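Local coordinates for protein aminotransferase AspB (Helicobacter pylori 26695, PDB 3EZS) that probably transfers amino groups between amino acids and 2-oxo acids, using pyridoxal 5'-phosphate as cofactor, at residues T37-F40 with I41-L45; F285-I288 with Y289-L293; A323-L326 with Y327-G331; L365-I368 with E369-R372. All blocks are in the same frame, centred on the assembly; numbering follows the deposited sequence. Where two conformers were deposited one is given.

Contact 1 (T37-F40 with I41-L45); sequences TPKF and IQDAL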
loop_
_atom_site.group_PDB
_atom_site.type_symbol
_atom_site.label_atom_id
_atom_site.label_comp_id
_atom_site.label_asym_id
_atom_site.label_seq_id
_atom_site.Cartn_x
_atom_site.Cartn_y
_atom_site.Cartn_z
ATOM N N THR A 37 -19.221 -3.649 12.255
ATOM C CA THR A 37 -18.036 -3.196 12.974
ATOM C C THR A 37 -18.511 -2.611 14.312
ATOM O O THR A 37 -19.488 -1.864 14.331
ATOM C CB THR A 37 -17.268 -2.150 12.153
ATOM O OG1 THR A 37 -16.733 -2.791 10.987
ATOM C CG2 THR A 37 -16.126 -1.531 12.993
ATOM N N PRO A 38 -17.878 -2.996 15.433
ATOM C CA PRO A 38 -18.313 -2.461 16.728
ATOM C C PRO A 38 -18.395 -0.940 16.768
ATOM O O PRO A 38 -17.501 -0.250 16.262
ATOM C CB PRO A 38 -17.244 -2.971 17.691
ATOM C CG PRO A 38 -16.816 -4.265 17.058
ATOM C CD PRO A 38 -16.804 -3.987 15.595
ATOM N N LYS A 39 -19.472 -0.440 17.369
ATOM C CA LYS A 39 -19.737 0.998 17.469
ATOM C C LYS A 39 -18.560 1.828 17.981
ATOM O O LYS A 39 -18.267 2.891 17.406
ATOM C CB LYS A 39 -20.926 1.268 18.395
ATOM C CG LYS A 39 -21.545 2.635 18.180
ATOM C CD LYS A 39 -22.241 3.190 19.401
ATOM C CE LYS A 39 -22.724 4.615 19.140
ATOM N NZ LYS A 39 -22.953 5.336 20.417
ATOM N N PHE A 40 -17.892 1.366 19.046
ATOM C CA PHE A 40 -16.794 2.154 19.631
ATOM C C PHE A 40 -15.643 2.405 18.637
ATOM O O PHE A 40 -14.976 3.438 18.708
ATOM C CB PHE A 40 -16.267 1.549 20.940
ATOM C CG PHE A 40 -15.283 0.408 20.768
ATOM C CD1 PHE A 40 -15.728 -0.894 20.578
ATOM C CD2 PHE A 40 -13.911 0.635 20.881
ATOM C CE1 PHE A 40 -14.828 -1.948 20.446
ATOM C CE2 PHE A 40 -13.003 -0.403 20.750
ATOM C CZ PHE A 40 -13.455 -1.704 20.539
ATOM N N ILE A 41 -15.427 1.452 17.733
ATOM C CA ILE A 41 -14.409 1.554 16.682
ATOM C C ILE A 41 -14.841 2.629 15.676
ATOM O O ILE A 41 -14.059 3.506 15.320
ATOM C CB ILE A 41 -14.203 0.178 16.011
ATOM C CG1 ILE A 41 -13.566 -0.786 17.024
ATOM C CG2 ILE A 41 -13.340 0.270 14.780
ATOM C CD1 ILE A 41 -13.516 -2.209 16.555
ATOM N N GLN A 42 -16.107 2.577 15.263
ATOM C CA GLN A 42 -16.669 3.560 14.366
ATOM C C GLN A 42 -16.644 4.958 14.974
ATOM O O GLN A 42 -16.342 5.906 14.273
ATOM C CB GLN A 42 -18.109 3.200 14.006
ATOM C CG GLN A 42 -18.278 1.858 13.245
ATOM C CD GLN A 42 -19.673 1.718 12.668
ATOM O OE1 GLN A 42 -20.157 2.646 12.012
ATOM N NE2 GLN A 42 -20.323 0.551 12.881
ATOM N N ASP A 43 -16.990 5.083 16.262
ATOM C CA ASP A 43 -16.960 6.364 16.964
ATOM C C ASP A 43 -15.541 6.948 17.070
ATOM O O ASP A 43 -15.361 8.167 17.026
ATOM C CB ASP A 43 -17.575 6.238 18.370
ATOM C CG ASP A 43 -19.102 6.050 18.351
ATOM O OD1 ASP A 43 -19.767 6.314 17.310
ATOM O OD2 ASP A 43 -19.635 5.641 19.407
ATOM N N ALA A 44 -14.539 6.089 17.231
ATOM C CA ALA A 44 -13.143 6.544 17.275
ATOM C C ALA A 44 -12.794 7.200 15.934
ATOM O O ALA A 44 -12.167 8.249 15.899
ATOM C CB ALA A 44 -12.217 5.376 17.563
ATOM N N LEU A 45 -13.226 6.579 14.828
ATOM C CA LEU A 45 -13.001 7.133 13.490
ATOM C C LEU A 45 -13.697 8.482 13.356
ATOM O O LEU A 45 -13.070 9.453 12.939
ATOM C CB LEU A 45 -13.469 6.166 12.395
ATOM C CG LEU A 45 -13.412 6.614 10.915
ATOM C CD1 LEU A 45 -12.065 7.199 10.519
ATOM C CD2 LEU A 45 -13.786 5.435 9.992
#
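Ile-41 lays its CG1 methylene over one face of the Phe-40 ring, 3.7 Å from the ring centroid and 15° off the ring normal, a CH-pi contact between sequence neighbours. Phe-40 makes this possible by placing CG between its own backbone N and carbonyl carbon (chi1 81°), which swings the ring over toward the next residue. Beyond CG1, the terminal methyl CD1 of Ile-41 runs alongside the proline ring, 3.9 Å from Pro-38 CD. The other branch, Ile-41 CG2, meets the methyl CG2 of Thr-37 at 3.8 Å.

Two polar contacts flank this apolar group. Gln-42 NE2 donates to Thr-37 O at 2.9 Å with an N-H...O angle of 164°, the acceptor lying in the plane of the glutamine amide; OE1 of the same amide is bonded to Thr-49 OG1 of the second subunit, which helps fix its rotation. On the solvent side the extended Lys-39 brings NZ to 3.5 Å from Asp-43 OD2, an i to i+4 salt bridge.

Further out, His-281 meets the Phe-40 ring edge-to-face, and helix 266-277 packs on Ile-41 and Leu-45. Thr-37 OG1 is held by Ser-234 O. The whole is a helix start with Pro-38 at the N-cap: its carbonyl O is shared, weakly, by Ile-41 N and Gln-42 N, opening helix 39-46 at the dimer interface.

Contact 2 (F285-I288 with Y289-L293); sequences FRNI and YANNL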
loop_
_atom_site.group_PDB
_atom_site.type_symbol
_atom_site.label_atom_id
_atom_site.label_comp_id
_atom_site.label_asym_id
_atom_site.label_seq_id
_atom_site.Cartn_x
_atom_site.Cartn_y
_atom_site.Cartn_z
ATOM N N PHE A 285 -16.936 -11.947 18.958
ATOM C CA PHE A 285 -16.905 -12.587 17.644
ATOM C C PHE A 285 -16.337 -14.006 17.708
ATOM O O PHE A 285 -16.875 -14.914 17.072
ATOM C CB PHE A 285 -16.151 -11.738 16.623
ATOM C CG PHE A 285 -16.768 -10.390 16.380
ATOM C CD1 PHE A 285 -18.110 -10.278 15.985
ATOM C CD2 PHE A 285 -16.004 -9.230 16.502
ATOM C CE1 PHE A 285 -18.687 -9.031 15.764
ATOM C CE2 PHE A 285 -16.573 -7.981 16.284
ATOM C CZ PHE A 285 -17.918 -7.882 15.904
ATOM N N ARG A 286 -15.277 -14.204 18.490
ATOM C CA ARG A 286 -14.650 -15.527 18.629
ATOM C C ARG A 286 -15.666 -16.557 19.102
ATOM O O ARG A 286 -15.668 -17.692 18.648
ATOM C CB ARG A 286 -13.497 -15.503 19.626
ATOM C CG ARG A 286 -12.673 -16.809 19.608
ATOM C CD ARG A 286 -11.722 -16.952 20.786
ATOM N NE ARG A 286 -12.434 -17.062 22.069
ATOM C CZ ARG A 286 -13.101 -18.146 22.498
ATOM N NH1 ARG A 286 -13.194 -19.247 21.766
ATOM N NH2 ARG A 286 -13.718 -18.127 23.676
ATOM N N ASN A 287 -16.507 -16.157 20.040
ATOM C CA ASN A 287 -17.505 -17.059 20.547
ATOM C C ASN A 287 -18.459 -17.553 19.455
ATOM O O ASN A 287 -18.855 -18.696 19.482
ATOM C CB ASN A 287 -18.303 -16.413 21.659
ATOM C CG ASN A 287 -19.188 -17.394 22.332
ATOM O OD1 ASN A 287 -20.403 -17.337 22.183
ATOM N ND2 ASN A 287 -18.582 -18.376 23.002
ATOM N N ILE A 288 -18.796 -16.690 18.500
ATOM C CA ILE A 288 -19.664 -17.075 17.391
ATOM C C ILE A 288 -18.938 -18.103 16.524
ATOM O O ILE A 288 -19.505 -19.133 16.178
ATOM C CB ILE A 288 -20.088 -15.877 16.510
ATOM C CG1 ILE A 288 -20.964 -14.891 17.284
ATOM C CG2 ILE A 288 -20.893 -16.346 15.294
ATOM C CD1 ILE A 288 -21.200 -13.585 16.493
ATOM N N TYR A 289 -17.682 -17.833 16.192
ATOM C CA TYR A 289 -16.911 -18.786 15.399
ATOM C C TYR A 289 -16.656 -20.083 16.175
ATOM O O TYR A 289 -16.595 -21.146 15.572
ATOM C CB TYR A 289 -15.586 -18.197 14.922
ATOM C CG TYR A 289 -15.715 -16.952 14.065
ATOM C CD1 TYR A 289 -16.495 -16.947 12.922
ATOM C CD2 TYR A 289 -15.021 -15.790 14.391
ATOM C CE1 TYR A 289 -16.611 -15.797 12.127
ATOM C CE2 TYR A 289 -15.122 -14.644 13.612
ATOM C CZ TYR A 289 -15.915 -14.654 12.486
ATOM O OH TYR A 289 -15.996 -13.524 11.726
ATOM N N ALA A 290 -16.515 -19.987 17.500
ATOM C CA ALA A 290 -16.338 -21.157 18.361
ATOM C C ALA A 290 -17.549 -22.049 18.234
ATOM O O ALA A 290 -17.406 -23.251 18.008
ATOM C CB ALA A 290 -16.161 -20.743 19.816
ATOM N N ASN A 291 -18.730 -21.447 18.371
ATOM C CA ASN A 291 -20.005 -22.172 18.241
ATOM C C ASN A 291 -20.297 -22.690 16.841
ATOM O O ASN A 291 -20.988 -23.707 16.699
ATOM C CB ASN A 291 -21.168 -21.327 18.751
ATOM C CG ASN A 291 -21.130 -21.129 20.266
ATOM O OD1 ASN A 291 -20.659 -22.000 20.999
ATOM N ND2 ASN A 291 -21.669 -20.007 20.739
ATOM N N ASN A 292 -19.788 -22.008 15.813
ATOM C CA ASN A 292 -19.941 -22.494 14.430
ATOM C C ASN A 292 -19.190 -23.811 14.242
ATOM O O ASN A 292 -19.755 -24.771 13.718
ATOM C CB ASN A 292 -19.475 -21.451 13.398
ATOM C CG ASN A 292 -20.350 -20.215 13.375
ATOM O OD1 ASN A 292 -21.412 -20.195 13.997
ATOM N ND2 ASN A 292 -19.923 -19.182 12.646
ATOM N N LEU A 293 -17.931 -23.861 14.695
ATOM C CA LEU A 293 -17.120 -25.083 14.602
ATOM C C LEU A 293 -17.739 -26.241 15.391
ATOM O O LEU A 293 -17.727 -27.378 14.923
ATOM C CB LEU A 293 -15.687 -24.854 15.122
ATOM C CG LEU A 293 -14.728 -23.913 14.406
ATOM C CD1 LEU A 293 -13.376 -23.835 15.159
ATOM C CD2 LEU A 293 -14.515 -24.349 12.951
#
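Ile-288 and Asn-292 run along the same flank of helix 280-299 in this fold type I aminotransferase, and illustrate how a plain alpha-helical i to i+4 pair can tie a helix to the segment that leads into another, helix 358-372. The bond beneath them is the backbone one from Asn-292 N to Ile-288 O, 2.9 Å.

Asn-292 is the side chain to follow. Its CB sits 3.6 Å from Ile-288 O. CG lies anti to its own carbonyl carbon (chi1 -67°), and this turns the amide back along the helix, bringing CG to 3.1 Å from the same oxygen. At the tip OD1 comes equally near Ile-288 O, a meeting of two acceptors that is probably mildly unfavourable; OD1 has its bond from Thr-358 OG1 instead. ND2 lies 4.0 Å from Ile-288 CG2 and is bonded to Leu-354 O and Tyr-356 O, so a buried amide is satisfied at both ends by the approach to helix 358-372.

A turn earlier, Tyr-289 packs its ring against the residue four back; the ring also meets that of Phe-310. Its closest ring atom, CD2, lies 3.4 Å from Phe-285 O, while CE2 is 4.3 Å from Phe-285 CB.

Contact 3 (A323-L326 with Y327-G331); sequences AKTL and YQNEG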
loop_
_atom_site.group_PDB
_atom_site.type_symbol
_atom_site.label_atom_id
_atom_site.label_comp_id
_atom_site.label_asym_id
_atom_site.label_seq_id
_atom_site.Cartn_x
_atom_site.Cartn_y
_atom_site.Cartn_z
ATOM N N ALA A 323 -19.616 -29.256 -5.416
ATOM C CA ALA A 323 -19.984 -27.835 -5.428
ATOM C C ALA A 323 -21.117 -27.581 -6.413
ATOM O O ALA A 323 -22.038 -26.855 -6.079
ATOM C CB ALA A 323 -18.780 -26.930 -5.761
ATOM N N LYS A 324 -21.025 -28.181 -7.609
ATOM C CA LYS A 324 -22.025 -28.036 -8.674
ATOM C C LYS A 324 -23.366 -28.570 -8.249
ATOM O O LYS A 324 -24.371 -27.893 -8.414
ATOM C CB LYS A 324 -21.574 -28.732 -9.982
ATOM C CG LYS A 324 -20.805 -27.836 -10.965
ATOM C CD LYS A 324 -19.796 -28.586 -11.865
ATOM C CE LYS A 324 -20.321 -29.827 -12.563
ATOM N NZ LYS A 324 -19.209 -30.621 -13.192
ATOM N N THR A 325 -23.368 -29.795 -7.728
ATOM C CA THR A 325 -24.586 -30.448 -7.253
ATOM C C THR A 325 -25.272 -29.651 -6.147
ATOM O O THR A 325 -26.492 -29.435 -6.199
ATOM C CB THR A 325 -24.304 -31.886 -6.721
ATOM O OG1 THR A 325 -23.710 -32.656 -7.762
ATOM C CG2 THR A 325 -25.609 -32.584 -6.283
ATOM N N LEU A 326 -24.499 -29.207 -5.157
ATOM C CA LEU A 326 -25.073 -28.469 -4.041
ATOM C C LEU A 326 -25.673 -27.122 -4.493
ATOM O O LEU A 326 -26.740 -26.727 -4.037
ATOM C CB LEU A 326 -24.009 -28.278 -2.953
ATOM C CG LEU A 326 -24.460 -27.761 -1.590
ATOM C CD1 LEU A 326 -25.358 -28.744 -0.878
ATOM C CD2 LEU A 326 -23.239 -27.459 -0.750
ATOM N N TYR A 327 -24.982 -26.431 -5.385
ATOM C CA TYR A 327 -25.458 -25.148 -5.870
ATOM C C TYR A 327 -26.704 -25.301 -6.744
ATOM O O TYR A 327 -27.669 -24.542 -6.613
ATOM C CB TYR A 327 -24.357 -24.454 -6.644
ATOM C CG TYR A 327 -24.717 -23.073 -7.101
ATOM C CD1 TYR A 327 -24.913 -22.050 -6.173
ATOM C CD2 TYR A 327 -24.806 -22.762 -8.454
ATOM C CE1 TYR A 327 -25.233 -20.762 -6.582
ATOM C CE2 TYR A 327 -25.123 -21.476 -8.872
ATOM C CZ TYR A 327 -25.324 -20.479 -7.931
ATOM O OH TYR A 327 -25.627 -19.203 -8.335
ATOM N N GLN A 328 -26.662 -26.265 -7.651
ATOM C CA GLN A 328 -27.775 -26.571 -8.534
ATOM C C GLN A 328 -29.053 -26.882 -7.766
ATOM O O GLN A 328 -30.103 -26.332 -8.054
ATOM C CB GLN A 328 -27.371 -27.791 -9.371
ATOM C CG GLN A 328 -28.425 -28.475 -10.209
ATOM C CD GLN A 328 -28.897 -27.646 -11.359
ATOM O OE1 GLN A 328 -28.597 -27.963 -12.511
ATOM N NE2 GLN A 328 -29.621 -26.559 -11.068
ATOM N N ASN A 329 -28.943 -27.769 -6.789
ATOM C CA ASN A 329 -30.075 -28.230 -6.012
ATOM C C ASN A 329 -30.480 -27.413 -4.780
ATOM O O ASN A 329 -31.668 -27.345 -4.451
ATOM C CB ASN A 329 -29.801 -29.653 -5.543
ATOM C CG ASN A 329 -29.724 -30.644 -6.684
ATOM O OD1 ASN A 329 -30.603 -30.704 -7.526
ATOM N ND2 ASN A 329 -28.692 -31.457 -6.678
ATOM N N GLU A 330 -29.503 -26.835 -4.087
ATOM C CA GLU A 330 -29.778 -26.112 -2.854
ATOM C C GLU A 330 -29.440 -24.637 -2.842
ATOM O O GLU A 330 -29.815 -23.943 -1.899
ATOM C CB GLU A 330 -29.014 -26.781 -1.704
ATOM C CG GLU A 330 -29.282 -28.265 -1.550
ATOM C CD GLU A 330 -30.742 -28.577 -1.270
ATOM O OE1 GLU A 330 -31.456 -27.713 -0.726
ATOM O OE2 GLU A 330 -31.175 -29.694 -1.606
ATOM N N GLY A 331 -28.753 -24.157 -3.876
ATOM C CA GLY A 331 -28.284 -22.776 -3.930
ATOM C C GLY A 331 -27.144 -22.479 -2.971
ATOM O O GLY A 331 -26.746 -21.318 -2.829
#
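Ala-323 meets Tyr-327 through its carbonyl: Tyr-327 N donates to Ala-323 O at 3.1 Å, and Tyr-327 CB settles 3.4 Å from that oxygen. From CB the tyrosine ring leads off, CG lying anti to the backbone N (chi1 -176°), and packs on Leu-16 and Pro-21. Lys-324 repeats the pattern, its O accepting from Gln-328 N at 2.9 Å. The lysine side chain itself leads away from the 327-331 segment to Leu-15 and Ile-19.

Thr-325 carries the closest side-chain meeting. Its methyl CG2 and the amide nitrogen ND2 of Asn-329 come within 3.3 Å as the two side chains extend together. The threonine divides its work: with chi1 at -58°, OG1 turns back along the helix to bond Asn-321 O, whereas CG2 projects forward to the asparagine. Leu-326 closes the series, its O receiving Glu-330 N at 2.8 Å. In one of its two conformers, Leu-326 CD1 lies 4.0 Å from Glu-330 CG, the side chains crossing at about a right angle.

The helix ends here. Gly-331 leaves helical torsions with a phi of 71°, a value that glycine adopts readily, although its N still bonds Tyr-327 O at 3.0 Å.

Helix 319-330 packs against two others: helix 8-16 takes Ala-323 and Tyr-327, and helix 358-372 takes Thr-325, Leu-326, Asn-329 and Glu-330; four residues after the helix the chain enters strand 335-336.

Contact 4 (L365-I368 with E369-R372); sequences LEII and ETYR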
loop_
_atom_site.group_PDB
_atom_site.type_symbol
_atom_site.label_atom_id
_atom_site.label_comp_id
_atom_site.label_asym_id
_atom_site.label_seq_id
_atom_site.Cartn_x
_atom_site.Cartn_y
_atom_site.Cartn_z
ATOM N N LEU A 365 -25.932 -26.485 6.915
ATOM C CA LEU A 365 -24.910 -27.486 7.233
ATOM C C LEU A 365 -25.517 -28.875 7.265
ATOM O O LEU A 365 -24.879 -29.833 6.834
ATOM C CB LEU A 365 -24.182 -27.166 8.551
ATOM C CG LEU A 365 -23.325 -25.891 8.609
ATOM C CD1 LEU A 365 -22.757 -25.705 10.015
ATOM C CD2 LEU A 365 -22.206 -25.930 7.587
ATOM N N GLU A 366 -26.746 -28.997 7.772
ATOM C CA GLU A 366 -27.443 -30.293 7.763
ATOM C C GLU A 366 -27.707 -30.786 6.334
ATOM O O GLU A 366 -27.546 -31.980 6.022
ATOM C CB GLU A 366 -28.756 -30.205 8.539
ATOM C CG GLU A 366 -28.514 -30.111 10.045
ATOM C CD GLU A 366 -29.788 -30.002 10.896
ATOM O OE1 GLU A 366 -30.908 -29.801 10.348
ATOM O OE2 GLU A 366 -29.646 -30.130 12.139
ATOM N N ILE A 367 -28.108 -29.846 5.480
ATOM C CA ILE A 367 -28.388 -30.131 4.087
ATOM C C ILE A 367 -27.123 -30.658 3.416
ATOM O O ILE A 367 -27.143 -31.700 2.750
ATOM C CB ILE A 367 -28.909 -28.873 3.368
ATOM C CG1 ILE A 367 -30.315 -28.530 3.862
ATOM C CG2 ILE A 367 -28.993 -29.102 1.876
ATOM C CD1 ILE A 367 -30.852 -27.184 3.366
ATOM N N ILE A 368 -26.023 -29.943 3.620
ATOM C CA ILE A 368 -24.744 -30.357 3.080
ATOM C C ILE A 368 -24.443 -31.806 3.473
ATOM O O ILE A 368 -24.079 -32.614 2.616
ATOM C CB ILE A 368 -23.615 -29.416 3.542
ATOM C CG1 ILE A 368 -23.732 -28.062 2.827
ATOM C CG2 ILE A 368 -22.203 -30.034 3.252
ATOM C CD1 ILE A 368 -22.745 -26.933 3.352
ATOM N N GLU A 369 -24.622 -32.135 4.759
ATOM C CA GLU A 369 -24.347 -33.483 5.251
ATOM C C GLU A 369 -25.206 -34.533 4.551
ATOM O O GLU A 369 -24.691 -35.599 4.217
ATOM C CB GLU A 369 -24.478 -33.561 6.784
ATOM C CG GLU A 369 -24.209 -34.966 7.422
ATOM C CD GLU A 369 -22.757 -35.464 7.293
ATOM O OE1 GLU A 369 -21.925 -34.807 6.647
ATOM O OE2 GLU A 369 -22.432 -36.527 7.863
ATOM N N THR A 370 -26.488 -34.237 4.297
ATOM C CA THR A 370 -27.353 -35.184 3.580
ATOM C C THR A 370 -26.803 -35.515 2.178
ATOM O O THR A 370 -26.963 -36.623 1.712
ATOM C CB THR A 370 -28.826 -34.699 3.431
ATOM O OG1 THR A 370 -28.868 -33.521 2.620
ATOM C CG2 THR A 370 -29.495 -34.414 4.803
ATOM N N TYR A 371 -26.153 -34.565 1.506
ATOM C CA TYR A 371 -25.580 -34.844 0.166
ATOM C C TYR A 371 -24.287 -35.654 0.217
ATOM O O TYR A 371 -23.915 -36.326 -0.746
ATOM C CB TYR A 371 -25.326 -33.545 -0.612
ATOM C CG TYR A 371 -26.579 -32.983 -1.234
ATOM C CD1 TYR A 371 -27.461 -32.228 -0.493
ATOM C CD2 TYR A 371 -26.885 -33.235 -2.568
ATOM C CE1 TYR A 371 -28.631 -31.720 -1.065
ATOM C CE2 TYR A 371 -28.037 -32.736 -3.149
ATOM C CZ TYR A 371 -28.906 -31.982 -2.392
ATOM O OH TYR A 371 -30.043 -31.491 -2.962
ATOM N N ARG A 372 -23.628 -35.596 1.359
ATOM C CA ARG A 372 -22.339 -36.215 1.553
ATOM C C ARG A 372 -22.465 -37.609 2.119
ATOM O O ARG A 372 -21.776 -38.524 1.678
ATOM C CB ARG A 372 -21.560 -35.330 2.526
ATOM C CG ARG A 372 -20.079 -35.482 2.485
ATOM C CD ARG A 372 -19.429 -34.485 3.420
ATOM N NE ARG A 372 -19.654 -34.881 4.794
ATOM C CZ ARG A 372 -18.813 -35.599 5.531
ATOM N NH1 ARG A 372 -17.627 -35.974 5.063
ATOM N NH2 ARG A 372 -19.155 -35.916 6.776
#
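Leu-365 O and Glu-366 O accept from Glu-369 N and Thr-370 N at 3.1 Å and 3.0 Å, regular alpha-helical bonds that weaken toward the end of the helix. Tyr-371 N reaches Ile-367 O at 3.3 Å and has a second, weak bond to Ile-368 O; Arg-372 N bonds Ile-368 O only weakly, but Glu-369 O without that reserve, a tightening of the last turn toward 3-10 geometry.

Ile-367 O is gripped twice. Besides the tyrosine amide, Thr-370 OG1 donates to it in the carbonyl plane, on a lone pair, at a short 2.5 Å. The hydroxyl gets there because it stands between the threonine backbone N and carbonyl carbon (chi1 64°), turned back toward the carbonyl three residues earlier. The same oxygen lies at the edge of the Tyr-371 ring, 3.3 Å from CD1, while the Ile-367 side chain lies alongside that of Tyr-371, its CG2 touching CE1 at 4.0 Å.

These are the last two turns of helix 358-372, which packs on helix 319-330, on the end of helix 280-299 and on strand 311-315 of the small three-stranded sheet. Its inward side bears an i to i+3 salt bridge. Arg-372 comes side-on to Glu-369 OE1 with NH2 at 3.0 Å on its syn lone pair and NE at 2.9 Å from the same side, tilted from the carboxylate plane. Glu-369 OE2 accepts from Lys-301 N, and Arg-372 NH1 donates to Pro-315 O.

Overall arrangement
The four contacts, each a local contact along a helix, contact 1 at a helix start, fall into two joined pairs. Contacts 3 and 4, with centres about 11 Å apart, interlock: Glu-330 OE2 and Tyr-371 OH lie 2.5 Å apart, a probable hydrogen bond, and Leu-326 CD2 packs 3.7 Å from Ile-368 CG1. Contacts 1 and 2 touch through Pro-38 CG and Phe-285 CE2, 3.8 Å apart, although their centres are about 22 Å apart. Contact 2 lies between: its nearest atoms come within about 5 Å of contact 4 but do not touch it, and helix 358-372, which bears contact 4, begins beside contact 2. Contact 1, about 38 Å from contacts 3 and 4 between centres, alone meets the second subunit.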